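Local coordinates for outer membrane protein YopM (Yersinia pestis, PDB 1JL5) that is a leucine-rich repeat effector and virulence factor of the plague bacterium, probably altering host cell physiology to promote bacterial survival in host tissues, at residues Thr37-Tyr40 / Asn41-Glu45. Sequence-based numbering, arbitrary orientation.
Sequences TEYY and NAWSE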
ATOM      1  N   THR A  37       4.249  21.578  51.048  1.00 27.24           N
ATOM      2  CA  THR A  37       5.581  21.033  51.242  1.00 26.42           C
ATOM      3  C   THR A  37       5.562  19.521  51.261  1.00 25.58           C
ATOM      4  O   THR A  37       6.412  18.879  50.653  1.00 26.28           O
ATOM      5  CB  THR A  37       6.201  21.560  52.538  1.00 23.76           C
ATOM      6  OG1 THR A  37       6.386  22.972  52.417  1.00 23.68           O
ATOM      7  CG2 THR A  37       7.540  20.904  52.798  1.00 21.73           C
ATOM      8  N   GLU A  38       4.594  18.946  51.961  1.00 26.01           N
ATOM      9  CA  GLU A  38       4.503  17.502  52.002  1.00 27.46           C
ATOM     10  C   GLU A  38       4.253  16.978  50.592  1.00 25.69           C
ATOM     11  O   GLU A  38       4.840  15.984  50.183  1.00 25.08           O
ATOM     12  CB  GLU A  38       3.388  17.065  52.946  1.00 28.79           C
ATOM     13  CG  GLU A  38       3.714  17.343  54.399  1.00 33.95           C
ATOM     14  CD  GLU A  38       2.644  16.845  55.336  1.00 33.74           C
ATOM     15  OE1 GLU A  38       1.509  17.342  55.250  1.00 35.45           O
ATOM     16  OE2 GLU A  38       2.941  15.955  56.156  1.00 40.14           O
ATOM     17  N   TYR A  39       3.388  17.649  49.841  1.00 25.68           N
ATOM     18  CA  TYR A  39       3.128  17.214  48.474  1.00 26.89           C
ATOM     19  C   TYR A  39       4.380  17.397  47.642  1.00 25.78           C
ATOM     20  O   TYR A  39       4.813  16.476  46.951  1.00 25.45           O
ATOM     21  CB  TYR A  39       1.979  18.007  47.855  1.00 27.23           C
ATOM     22  CG  TYR A  39       0.636  17.500  48.287  1.00 28.79           C
ATOM     23  CD1 TYR A  39       0.215  16.219  47.939  1.00 30.68           C
ATOM     24  CD2 TYR A  39      -0.203  18.278  49.077  1.00 29.48           C
ATOM     25  CE1 TYR A  39      -1.006  15.728  48.368  1.00 32.08           C
ATOM     26  CE2 TYR A  39      -1.426  17.796  49.510  1.00 30.98           C
ATOM     27  CZ  TYR A  39      -1.820  16.520  49.153  1.00 31.32           C
ATOM     28  OH  TYR A  39      -3.034  16.039  49.575  1.00 35.35           O
ATOM     29  N   TYR A  40       4.966  18.586  47.722  1.00 24.73           N
ATOM     30  CA  TYR A  40       6.176  18.882  46.974  1.00 25.72           C
ATOM     31  C   TYR A  40       7.234  17.839  47.230  1.00 25.04           C
ATOM     32  O   TYR A  40       7.848  17.315  46.306  1.00 27.38           O
ATOM     33  CB  TYR A  40       6.767  20.224  47.385  1.00 25.30           C
ATOM     34  CG  TYR A  40       5.913  21.424  47.110  1.00 27.06           C
ATOM     35  CD1 TYR A  40       4.873  21.381  46.180  1.00 27.41           C
ATOM     36  CD2 TYR A  40       6.186  22.634  47.740  1.00 28.05           C
ATOM     37  CE1 TYR A  40       4.133  22.521  45.888  1.00 28.43           C
ATOM     38  CE2 TYR A  40       5.460  23.768  47.456  1.00 29.94           C
ATOM     39  CZ  TYR A  40       4.438  23.711  46.532  1.00 30.02           C
ATOM     40  OH  TYR A  40       3.743  24.859  46.255  1.00 33.66           O
ATOM     41  N   ASN A  41       7.454  17.555  48.504  1.00 24.53           N
ATOM     42  CA  ASN A  41       8.468  16.598  48.891  1.00 24.89           C
ATOM     43  C   ASN A  41       8.077  15.200  48.487  1.00 23.03           C
ATOM     44  O   ASN A  41       8.919  14.416  48.069  1.00 25.12           O
ATOM     45  CB  ASN A  41       8.713  16.692  50.392  1.00 23.96           C
ATOM     46  CG  ASN A  41       9.347  18.006  50.779  1.00 25.52           C
ATOM     47  OD1 ASN A  41       9.468  18.902  49.948  1.00 23.62           O
ATOM     48  ND2 ASN A  41       9.754  18.132  52.033  1.00 25.51           N
ATOM     49  N   ALA A  42       6.798  14.882  48.614  1.00 23.88           N
ATOM     50  CA  ALA A  42       6.339  13.561  48.221  1.00 24.64           C
ATOM     51  C   ALA A  42       6.607  13.462  46.724  1.00 24.17           C
ATOM     52  O   ALA A  42       7.104  12.452  46.228  1.00 25.67           O
ATOM     53  CB  ALA A  42       4.851  13.411  48.505  1.00 25.03           C
ATOM     54  N   TRP A  43       6.311  14.543  46.016  1.00 23.63           N
ATOM     55  CA  TRP A  43       6.501  14.576  44.577  1.00 25.73           C
ATOM     56  C   TRP A  43       7.961  14.566  44.167  1.00 27.05           C
ATOM     57  O   TRP A  43       8.331  13.904  43.199  1.00 27.43           O
ATOM     58  CB  TRP A  43       5.787  15.789  43.992  1.00 22.99           C
ATOM     59  CG  TRP A  43       4.319  15.707  44.218  1.00 20.95           C
ATOM     60  CD1 TRP A  43       3.592  14.572  44.422  1.00 19.42           C
ATOM     61  CD2 TRP A  43       3.387  16.790  44.228  1.00 19.51           C
ATOM     62  NE1 TRP A  43       2.265  14.878  44.556  1.00 21.31           N
ATOM     63  CE2 TRP A  43       2.107  16.233  44.441  1.00 21.76           C
ATOM     64  CE3 TRP A  43       3.503  18.173  44.075  1.00 20.56           C
ATOM     65  CZ2 TRP A  43       0.953  17.014  44.506  1.00 20.96           C
ATOM     66  CZ3 TRP A  43       2.355  18.949  44.138  1.00 20.44           C
ATOM     67  CH2 TRP A  43       1.097  18.367  44.352  1.00 20.92           C
ATOM     68  N   SER A  44       8.793  15.294  44.901  1.00 27.71           N
ATOM     69  CA  SER A  44      10.209  15.322  44.585  1.00 27.39           C
ATOM     70  C   SER A  44      10.802  13.958  44.872  1.00 27.51           C
ATOM     71  O   SER A  44      11.706  13.514  44.175  1.00 29.89           O
ATOM     72  CB  SER A  44      10.914  16.398  45.402  1.00 26.26           C
ATOM     73  OG  SER A  44      10.479  17.675  44.962  1.00 27.11           O
ATOM     74  N   GLU A  45      10.285  13.290  45.897  1.00 28.40           N
ATOM     75  CA  GLU A  45      10.776  11.965  46.248  1.00 30.19           C
ATOM     76  C   GLU A  45      10.391  11.039  45.102  1.00 29.57           C
ATOM     77  O   GLU A  45      11.192  10.237  44.622  1.00 29.23           O
ATOM     78  CB  GLU A  45      10.132  11.492  47.548  1.00 33.33           C
ATOM     79  CG  GLU A  45      10.646  10.154  48.058  1.00 41.60           C
ATOM     80  CD  GLU A  45      12.164  10.101  48.141  1.00 47.85           C
ATOM     81  OE1 GLU A  45      12.787  11.132  48.483  1.00 49.19           O
ATOM     82  OE2 GLU A  45      12.735   9.019  47.875  1.00 52.37           O
TER
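W43 turns its indole back along a single helix to meet Y39 and Y40 of the preceding turn. The methylene of Y39 sits squarely over the six-membered ring of W43, with CB 3.6 Å from the ring centroid and 11° off its normal, a CH-pi contact. Beyond it the two rings are inclined at 34°, and Y39 CD1 comes within 3.6 Å of W43 CZ2. In W43, CG stands anti to the carbonyl carbon (chi1 -63°), which folds the indole toward both tyrosines. Y40 meets the same indole differently: W43 CZ3 lies at the edge of the phenol ring, near its plane, 4.1 Å from Y40 CD1. The three aromatics belong to helix 36-48, which with helix 58-71 forms an alpha-helical hairpin ahead of the leucine-rich repeats. L69 of the second helix touches all three, while L65 also packs against W43. The indole NE1 donates to the carbonyl oxygen of E88, linking the hairpin to the first repeat. Y40 OH is hydrogen-bonded to D70 OD1, and R66 makes a cation-pi contact with the Y40 ring. Backbone hydrogen bonds of the alpha-helical i to i+4 pattern join 37-40 to 41-45, including N41 N to T37 O at 2.7 Å. N41 also lays its side chain alongside that of T37, both pointing the same way, with ND2 of its amide 3.6 Å from T37 CG2.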